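[PSI+] inducibility protein 3 (PDB 1ZX6) promotes, when overproduced, de novo induction of the [PSI+] prion form of SUP35, binds LAS17 and RSP5, and is represented here by its SH3 domain. Local coordinates at residues D25-Y38 and S41-V54. Sequence-based numbering, arbitrary orientation.
Sequences DKVQLLEKLSPEWY and SCNGRTGIFPANYV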
ATOM      1  N   ASP A  25      -5.884   5.772  -4.032  1.00 24.45           N
ATOM      2  CA  ASP A  25      -4.628   5.372  -4.684  1.00 24.27           C
ATOM      3  C   ASP A  25      -4.709   3.878  -4.991  1.00 23.64           C
ATOM      4  O   ASP A  25      -5.016   3.101  -4.098  1.00 24.70           O
ATOM      5  CB  ASP A  25      -3.407   5.541  -3.758  1.00 25.57           C
ATOM      6  CG  ASP A  25      -2.902   6.976  -3.659  1.00 23.72           C
ATOM      7  OD1 ASP A  25      -3.326   7.832  -4.462  1.00 26.65           O
ATOM      8  OD2 ASP A  25      -2.019   7.211  -2.774  1.00 25.90           O
ATOM      9  N   LYS A  26      -4.412   3.492  -6.240  1.00 22.64           N
ATOM     10  CA  LYS A  26      -4.308   2.076  -6.634  1.00 24.36           C
ATOM     11  C   LYS A  26      -2.841   1.667  -6.651  1.00 23.93           C
ATOM     12  O   LYS A  26      -2.001   2.340  -7.233  1.00 24.29           O
ATOM     13  CB  LYS A  26      -5.005   1.845  -7.980  1.00 24.76           C
ATOM     14  CG  LYS A  26      -6.532   2.135  -7.899  1.00 25.21           C
ATOM     15  CD  LYS A  26      -7.267   2.121  -9.227  1.00 26.37           C
ATOM     16  CE  LYS A  26      -6.883   3.273 -10.107  1.00 26.39           C
ATOM     17  NZ  LYS A  26      -7.135   4.631  -9.527  1.00 23.54           N
ATOM     18  N   VAL A  27      -2.564   0.539  -6.005  1.00 23.20           N
ATOM     19  CA  VAL A  27      -1.229   0.107  -5.648  1.00 22.51           C
ATOM     20  C   VAL A  27      -1.010  -1.258  -6.266  1.00 22.47           C
ATOM     21  O   VAL A  27      -1.861  -2.141  -6.143  1.00 23.81           O
ATOM     22  CB  VAL A  27      -1.098   0.001  -4.138  1.00 22.96           C
ATOM     23  CG1 VAL A  27       0.301  -0.373  -3.716  1.00 24.62           C
ATOM     24  CG2 VAL A  27      -1.532   1.309  -3.489  1.00 24.21           C
ATOM     25  N   GLN A  28       0.115  -1.426  -6.944  1.00 23.50           N
ATOM     26  CA  GLN A  28       0.495  -2.735  -7.451  1.00 24.32           C
ATOM     27  C   GLN A  28       0.992  -3.550  -6.262  1.00 24.57           C
ATOM     28  O   GLN A  28       1.941  -3.160  -5.617  1.00 25.04           O
ATOM     29  CB  GLN A  28       1.594  -2.615  -8.501  1.00 23.85           C
ATOM     30  CG  GLN A  28       1.985  -3.949  -9.085  1.00 25.23           C
ATOM     31  CD  GLN A  28       2.988  -3.849 -10.232  1.00 26.25           C
ATOM     32  OE1 GLN A  28       3.569  -2.794 -10.497  1.00 32.84           O
ATOM     33  NE2 GLN A  28       3.156  -4.955 -10.946  1.00 31.11           N
ATOM     34  N   LEU A  29       0.354  -4.687  -5.973  1.00 25.05           N
ATOM     35  CA  LEU A  29       0.754  -5.497  -4.835  1.00 25.86           C
ATOM     36  C   LEU A  29       1.900  -6.399  -5.244  1.00 25.80           C
ATOM     37  O   LEU A  29       1.724  -7.267  -6.117  1.00 28.18           O
ATOM     38  CB  LEU A  29      -0.456  -6.308  -4.329  1.00 27.28           C
ATOM     39  CG  LEU A  29      -0.292  -7.245  -3.143  1.00 27.37           C
ATOM     40  CD1 LEU A  29       0.437  -6.615  -1.976  1.00 31.31           C
ATOM     41  CD2 LEU A  29      -1.687  -7.771  -2.716  1.00 28.89           C
ATOM     42  N   LEU A  30       3.078  -6.193  -4.654  1.00 22.97           N
ATOM     43  CA  LEU A  30       4.270  -6.963  -5.009  1.00 24.34           C
ATOM     44  C   LEU A  30       4.441  -8.215  -4.136  1.00 21.91           C
ATOM     45  O   LEU A  30       4.807  -9.306  -4.638  1.00 21.94           O
ATOM     46  CB  LEU A  30       5.519  -6.100  -4.881  1.00 24.52           C
ATOM     47  CG  LEU A  30       5.533  -4.862  -5.798  1.00 27.47           C
ATOM     48  CD1 LEU A  30       6.577  -3.845  -5.358  1.00 26.04           C
ATOM     49  CD2 LEU A  30       5.815  -5.286  -7.229  1.00 27.82           C
ATOM     50  N   GLU A  31       4.201  -8.077  -2.837  1.00 22.41           N
ATOM     51  CA  GLU A  31       4.334  -9.213  -1.902  1.00 22.61           C
ATOM     52  C   GLU A  31       3.454  -9.008  -0.672  1.00 21.99           C
ATOM     53  O   GLU A  31       3.343  -7.889  -0.135  1.00 24.43           O
ATOM     54  CB  GLU A  31       5.774  -9.329  -1.438  1.00 22.14           C
ATOM     55  CG  GLU A  31       6.102 -10.623  -0.689  1.00 23.96           C
ATOM     56  CD  GLU A  31       7.590 -10.766  -0.372  1.00 25.50           C
ATOM     57  OE1 GLU A  31       8.400  -9.918  -0.819  1.00 29.87           O
ATOM     58  OE2 GLU A  31       7.938 -11.699   0.361  1.00 29.90           O
ATOM     59  N   LYS A  32       2.797 -10.074  -0.216  1.00 21.34           N
ATOM     60  CA  LYS A  32       2.124 -10.003   1.060  1.00 21.67           C
ATOM     61  C   LYS A  32       3.121 -10.458   2.116  1.00 21.05           C
ATOM     62  O   LYS A  32       3.353 -11.656   2.266  1.00 20.56           O
ATOM     63  CB  LYS A  32       0.849 -10.847   1.066  1.00 23.12           C
ATOM     64  CG  LYS A  32      -0.176 -10.388   0.037  1.00 23.48           C
ATOM     65  CD  LYS A  32      -1.451 -11.198   0.152  1.00 24.85           C
ATOM     66  CE  LYS A  32      -2.596 -10.610  -0.647  1.00 26.03           C
ATOM     67  NZ  LYS A  32      -3.927 -11.209  -0.252  1.00 30.64           N
ATOM     68  N   LEU A  33       3.727  -9.518   2.822  1.00 22.71           N
ATOM     69  CA  LEU A  33       4.805  -9.857   3.792  1.00 21.26           C
ATOM     70  C   LEU A  33       4.276 -10.653   5.008  1.00 22.03           C
ATOM     71  O   LEU A  33       4.942 -11.547   5.511  1.00 20.27           O
ATOM     72  CB  LEU A  33       5.525  -8.571   4.240  1.00 21.89           C
ATOM     73  CG  LEU A  33       6.158  -7.757   3.114  1.00 22.27           C
ATOM     74  CD1 LEU A  33       6.715  -6.443   3.634  1.00 27.58           C
ATOM     75  CD2 LEU A  33       7.227  -8.571   2.416  1.00 26.69           C
ATOM     76  N   SER A  34       3.090 -10.264   5.484  1.00 20.46           N
ATOM     77  CA  SER A  34       2.367 -10.897   6.570  1.00 20.85           C
ATOM     78  C   SER A  34       0.897 -10.430   6.453  1.00 22.10           C
ATOM     79  O   SER A  34       0.557  -9.630   5.553  1.00 22.01           O
ATOM     80  CB  SER A  34       2.953 -10.476   7.910  1.00 19.90           C
ATOM     81  OG  SER A  34       2.529  -9.134   8.193  1.00 20.72           O
ATOM     82  N   PRO A  35       0.017 -10.922   7.344  1.00 22.76           N
ATOM     83  CA  PRO A  35      -1.344 -10.439   7.332  1.00 22.65           C
ATOM     84  C   PRO A  35      -1.406  -8.939   7.534  1.00 23.49           C
ATOM     85  O   PRO A  35      -2.423  -8.327   7.186  1.00 24.85           O
ATOM     86  CB  PRO A  35      -1.988 -11.146   8.525  1.00 22.31           C
ATOM     87  CG  PRO A  35      -1.145 -12.362   8.791  1.00 21.86           C
ATOM     88  CD  PRO A  35       0.231 -11.998   8.333  1.00 21.11           C
ATOM     89  N   GLU A  36      -0.359  -8.362   8.120  1.00 23.34           N
ATOM     90  CA  GLU A  36      -0.435  -6.981   8.555  1.00 24.39           C
ATOM     91  C   GLU A  36       0.330  -5.949   7.739  1.00 23.81           C
ATOM     92  O   GLU A  36      -0.009  -4.776   7.810  1.00 23.65           O
ATOM     93  CB  GLU A  36      -0.052  -6.912  10.040  1.00 25.74           C
ATOM     94  CG  GLU A  36      -1.165  -7.575  10.924  1.00 27.17           C
ATOM     95  CD  GLU A  36      -1.006  -7.337  12.422  1.00 28.50           C
ATOM     96  OE1 GLU A  36      -0.015  -6.690  12.841  1.00 31.48           O
ATOM     97  OE2 GLU A  36      -1.871  -7.829  13.179  1.00 28.75           O
ATOM     98  N   TRP A  37       1.339  -6.371   6.980  1.00 25.18           N
ATOM     99  CA  TRP A  37       2.144  -5.511   6.120  1.00 23.98           C
ATOM    100  C   TRP A  37       2.273  -6.106   4.716  1.00 24.44           C
ATOM    101  O   TRP A  37       2.596  -7.316   4.567  1.00 23.10           O
ATOM    102  CB  TRP A  37       3.538  -5.313   6.718  1.00 23.81           C
ATOM    103  CG  TRP A  37       3.510  -4.451   7.950  1.00 24.31           C
ATOM    104  CD1 TRP A  37       3.370  -4.849   9.248  1.00 25.32           C
ATOM    105  CD2 TRP A  37       3.638  -3.034   7.972  1.00 25.06           C
ATOM    106  NE1 TRP A  37       3.378  -3.749  10.092  1.00 25.76           N
ATOM    107  CE2 TRP A  37       3.550  -2.622   9.334  1.00 23.32           C
ATOM    108  CE3 TRP A  37       3.818  -2.069   6.982  1.00 24.94           C
ATOM    109  CZ2 TRP A  37       3.627  -1.266   9.719  1.00 23.72           C
ATOM    110  CZ3 TRP A  37       3.878  -0.715   7.363  1.00 25.87           C
ATOM    111  CH2 TRP A  37       3.791  -0.338   8.725  1.00 25.17           C
ATOM    112  N   TYR A  38       2.001  -5.251   3.720  1.00 24.88           N
ATOM    113  CA  TYR A  38       2.219  -5.514   2.303  1.00 24.01           C
ATOM    114  C   TYR A  38       3.343  -4.628   1.731  1.00 23.86           C
ATOM    115  O   TYR A  38       3.601  -3.519   2.247  1.00 25.79           O
ATOM    116  CB  TYR A  38       0.941  -5.236   1.510  1.00 25.63           C
ATOM    117  CG  TYR A  38      -0.244  -6.148   1.763  1.00 23.51           C
ATOM    118  CD1 TYR A  38      -0.120  -7.298   2.522  1.00 24.92           C
ATOM    119  CD2 TYR A  38      -1.490  -5.855   1.196  1.00 25.12           C
ATOM    120  CE1 TYR A  38      -1.214  -8.122   2.762  1.00 24.20           C
ATOM    121  CE2 TYR A  38      -2.584  -6.686   1.409  1.00 27.09           C
ATOM    122  CZ  TYR A  38      -2.424  -7.817   2.173  1.00 24.98           C
ATOM    123  OH  TYR A  38      -3.462  -8.679   2.431  1.00 29.00           O
ATOM    124  N   SER A  41       3.782  -0.870  -5.020  1.00 22.38           N
ATOM    125  CA  SER A  41       4.222   0.315  -5.746  1.00 24.31           C
ATOM    126  C   SER A  41       3.012   1.153  -6.158  1.00 25.53           C
ATOM    127  O   SER A  41       1.951   0.616  -6.485  1.00 24.86           O
ATOM    128  CB  SER A  41       5.085  -0.056  -6.962  1.00 26.04           C
ATOM    129  OG  SER A  41       4.321  -0.719  -7.948  1.00 30.59           O
ATOM    130  N   CYS A  42       3.188   2.471  -6.128  1.00 24.68           N
ATOM    131  CA  CYS A  42       2.130   3.409  -6.486  1.00 24.84           C
ATOM    132  C   CYS A  42       2.770   4.684  -7.019  1.00 24.52           C
ATOM    133  O   CYS A  42       3.581   5.287  -6.341  1.00 23.93           O
ATOM    134  CB  CYS A  42       1.279   3.768  -5.260  1.00 26.02           C
ATOM    135  SG  CYS A  42      -0.082   4.868  -5.613  1.00 28.55           S
ATOM    136  N   ASN A  43       2.383   5.080  -8.220  1.00 25.37           N
ATOM    137  CA  ASN A  43       2.832   6.326  -8.804  1.00 25.73           C
ATOM    138  C   ASN A  43       4.353   6.446  -8.761  1.00 25.65           C
ATOM    139  O   ASN A  43       4.890   7.507  -8.427  1.00 25.60           O
ATOM    140  CB  ASN A  43       2.186   7.494  -8.055  1.00 25.90           C
ATOM    141  CG  ASN A  43       0.660   7.488  -8.152  1.00 29.54           C
ATOM    142  OD1 ASN A  43       0.091   6.928  -9.100  1.00 29.38           O
ATOM    143  ND2 ASN A  43      -0.014   8.132  -7.172  1.00 28.15           N
ATOM    144  N   GLY A  44       5.047   5.348  -9.066  1.00 24.67           N
ATOM    145  CA  GLY A  44       6.502   5.369  -9.142  1.00 24.75           C
ATOM    146  C   GLY A  44       7.257   5.128  -7.841  1.00 24.37           C
ATOM    147  O   GLY A  44       8.469   4.979  -7.868  1.00 24.50           O
ATOM    148  N   ARG A  45       6.556   5.086  -6.708  1.00 22.88           N
ATOM    149  CA  ARG A  45       7.176   4.837  -5.391  1.00 23.88           C
ATOM    150  C   ARG A  45       6.976   3.378  -4.966  1.00 22.52           C
ATOM    151  O   ARG A  45       5.897   2.814  -5.192  1.00 22.98           O
ATOM    152  CB  ARG A  45       6.536   5.755  -4.324  1.00 23.99           C
ATOM    153  CG  ARG A  45       6.846   7.236  -4.456  1.00 27.59           C
ATOM    154  CD  ARG A  45       5.892   8.090  -3.608  1.00 30.17           C
ATOM    155  NE  ARG A  45       4.509   7.907  -4.054  1.00 34.74           N
ATOM    156  CZ  ARG A  45       3.511   7.402  -3.332  1.00 34.83           C
ATOM    157  NH1 ARG A  45       3.676   7.017  -2.066  1.00 36.66           N
ATOM    158  NH2 ARG A  45       2.326   7.273  -3.899  1.00 34.87           N
ATOM    159  N   THR A  46       7.972   2.792  -4.294  1.00 22.30           N
ATOM    160  CA  THR A  46       7.884   1.408  -3.819  1.00 23.27           C
ATOM    161  C   THR A  46       8.161   1.392  -2.303  1.00 24.06           C
ATOM    162  O   THR A  46       9.084   2.032  -1.837  1.00 24.80           O
ATOM    163  CB  THR A  46       8.874   0.478  -4.536  1.00 23.91           C
ATOM    164  OG1 THR A  46       8.581   0.452  -5.942  1.00 24.56           O
ATOM    165  CG2 THR A  46       8.819  -0.952  -3.977  1.00 23.48           C
ATOM    166  N   GLY A  47       7.326   0.687  -1.540  1.00 22.07           N
ATOM    167  CA  GLY A  47       7.563   0.529  -0.116  1.00 22.22           C
ATOM    168  C   GLY A  47       6.511  -0.352   0.532  1.00 23.47           C
ATOM    169  O   GLY A  47       5.736  -1.036  -0.161  1.00 23.23           O
ATOM    170  N   ILE A  48       6.455  -0.278   1.858  1.00 22.52           N
ATOM    171  CA  ILE A  48       5.563  -1.102   2.628  1.00 22.86           C
ATOM    172  C   ILE A  48       4.499  -0.262   3.319  1.00 22.46           C
ATOM    173  O   ILE A  48       4.708   0.922   3.630  1.00 23.55           O
ATOM    174  CB  ILE A  48       6.326  -2.019   3.613  1.00 24.26           C
ATOM    175  CG1 ILE A  48       7.033  -1.238   4.711  1.00 24.38           C
ATOM    176  CG2 ILE A  48       7.341  -2.898   2.844  1.00 25.37           C
ATOM    177  CD1 ILE A  48       7.592  -2.156   5.815  1.00 25.94           C
ATOM    178  N   PHE A  49       3.376  -0.910   3.580  1.00 22.67           N
ATOM    179  CA  PHE A  49       2.221  -0.240   4.135  1.00 21.12           C
ATOM    180  C   PHE A  49       1.364  -1.268   4.849  1.00 21.78           C
ATOM    181  O   PHE A  49       1.420  -2.442   4.490  1.00 21.99           O
ATOM    182  CB  PHE A  49       1.421   0.486   3.045  1.00 21.25           C
ATOM    183  CG  PHE A  49       0.904  -0.411   1.980  1.00 21.92           C
ATOM    184  CD1 PHE A  49      -0.363  -0.993   2.092  1.00 21.87           C
ATOM    185  CD2 PHE A  49       1.689  -0.731   0.900  1.00 25.46           C
ATOM    186  CE1 PHE A  49      -0.848  -1.872   1.124  1.00 24.63           C
ATOM    187  CE2 PHE A  49       1.220  -1.584  -0.076  1.00 22.22           C
ATOM    188  CZ  PHE A  49      -0.053  -2.167   0.033  1.00 21.34           C
ATOM    189  N   PRO A  50       0.584  -0.866   5.875  1.00 21.09           N
ATOM    190  CA  PRO A  50      -0.276  -1.872   6.523  1.00 22.85           C
ATOM    191  C   PRO A  50      -1.441  -2.350   5.643  1.00 21.41           C
ATOM    192  O   PRO A  50      -2.093  -1.573   4.984  1.00 22.34           O
ATOM    193  CB  PRO A  50      -0.771  -1.159   7.780  1.00 21.52           C
ATOM    194  CG  PRO A  50       0.079   0.178   7.836  1.00 24.56           C
ATOM    195  CD  PRO A  50       0.369   0.479   6.463  1.00 22.72           C
ATOM    196  N   ALA A  51      -1.704  -3.659   5.667  1.00 23.52           N
ATOM    197  CA  ALA A  51      -2.693  -4.281   4.828  1.00 23.45           C
ATOM    198  C   ALA A  51      -4.109  -3.784   5.047  1.00 23.28           C
ATOM    199  O   ALA A  51      -4.887  -3.744   4.094  1.00 23.82           O
ATOM    200  CB  ALA A  51      -2.657  -5.807   5.043  1.00 23.40           C
ATOM    201  N   ASN A  52      -4.440  -3.332   6.263  1.00 22.28           N
ATOM    202  CA  ASN A  52      -5.807  -2.901   6.537  1.00 24.64           C
ATOM    203  C   ASN A  52      -6.153  -1.477   6.021  1.00 23.41           C
ATOM    204  O   ASN A  52      -7.290  -1.025   6.197  1.00 24.51           O
ATOM    205  CB  ASN A  52      -6.159  -3.054   8.029  1.00 25.03           C
ATOM    206  CG  ASN A  52      -5.403  -2.090   8.943  1.00 24.65           C
ATOM    207  OD1 ASN A  52      -4.411  -1.490   8.540  1.00 23.99           O
ATOM    208  ND2 ASN A  52      -5.892  -1.932  10.195  1.00 26.10           N
ATOM    209  N   TYR A  53      -5.202  -0.804   5.369  1.00 23.98           N
ATOM    210  CA  TYR A  53      -5.464   0.466   4.663  1.00 23.48           C
ATOM    211  C   TYR A  53      -6.113   0.287   3.276  1.00 24.75           C
ATOM    212  O   TYR A  53      -6.557   1.258   2.667  1.00 23.34           O
ATOM    213  CB  TYR A  53      -4.156   1.292   4.542  1.00 24.55           C
ATOM    214  CG  TYR A  53      -3.813   2.016   5.805  1.00 22.94           C
ATOM    215  CD1 TYR A  53      -4.190   3.359   5.994  1.00 24.56           C
ATOM    216  CD2 TYR A  53      -3.162   1.373   6.851  1.00 24.71           C
ATOM    217  CE1 TYR A  53      -3.924   3.995   7.151  1.00 25.37           C
ATOM    218  CE2 TYR A  53      -2.907   2.028   8.048  1.00 25.02           C
ATOM    219  CZ  TYR A  53      -3.264   3.351   8.171  1.00 24.38           C
ATOM    220  OH  TYR A  53      -3.034   4.019   9.341  1.00 26.53           O
ATOM    221  N   VAL A  54      -6.132  -0.948   2.756  1.00 24.28           N
ATOM    222  CA  VAL A  54      -6.561  -1.196   1.372  1.00 23.74           C
ATOM    223  C   VAL A  54      -7.631  -2.272   1.200  1.00 24.87           C
ATOM    224  O   VAL A  54      -7.843  -3.091   2.095  1.00 23.86           O
ATOM    225  CB  VAL A  54      -5.353  -1.626   0.468  1.00 23.28           C
ATOM    226  CG1 VAL A  54      -4.271  -0.561   0.477  1.00 24.23           C
ATOM    227  CG2 VAL A  54      -4.783  -2.963   0.895  1.00 21.52           C
TER
HETATM  228  O   HOH W   1      -2.733  -4.295   8.687  1.00 20.15           O
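Asp25 lays its CB against Cys42 SG (3.9 Å), while its carboxylate OD2, hydrogen-bonded to the backbone N of Lys22, stays beyond salt-bridge range of Arg45, whose NH1 goes to the carbonyl of Gly20. Val27 is buried: CG2 meets Cys42 CB, and CG1, anti to the backbone N (chi1 -177°), extends to Phe49 CE2 at 3.9 Å. Gln28 and Ser41 form an antiparallel hydrogen-bonded pair, each N-H reaching the other's carbonyl within its plane; Gln28 CB lies by Ser41 OG. Past the classic bulge in which Leu30 and Glu31 face Lys39, the side chains of Leu30 and Thr46 cross at about a right angle, Leu30 CD1 touching Thr46 CG2; those of Leu33 and Ile48 cross likewise, Leu33 CD1 meeting Ile48 CG2 (3.7 Å). Ser34 OG accepts from the N-H groups of Glu36 and Trp37, an ST turn and ST motif that tie up the bend into strand 37-42. Glu36 O takes the N-H of Ala51 from above its carbonyl plane, 60° out, and a further bond from a water that also accepts from Asn52 N. Trp37 lies beside Pro50, pointing the same way, with Pro50 CG over its six-membered ring in a CH-pi contact (4.1 Å to the centroid); Trp37 CE3 also touches Ile48 CD1 at 4.0 Å. On the other face of the sheet, Tyr38 CB sits over the Phe49 ring, and Ala51 CB is centred above the Tyr38 ring, 3.5 Å from its centroid. Two backbone bonds join Tyr38 to Phe49. Hydrogen bonds thus fix the strands while CH-pi contacts pack against the rings: Phe49 turns inward to Val27 and Leu21, whereas Trp37, one indole face packed on Pro50, probably helps line the groove for proline-rich peptides, as in other SH3 domains.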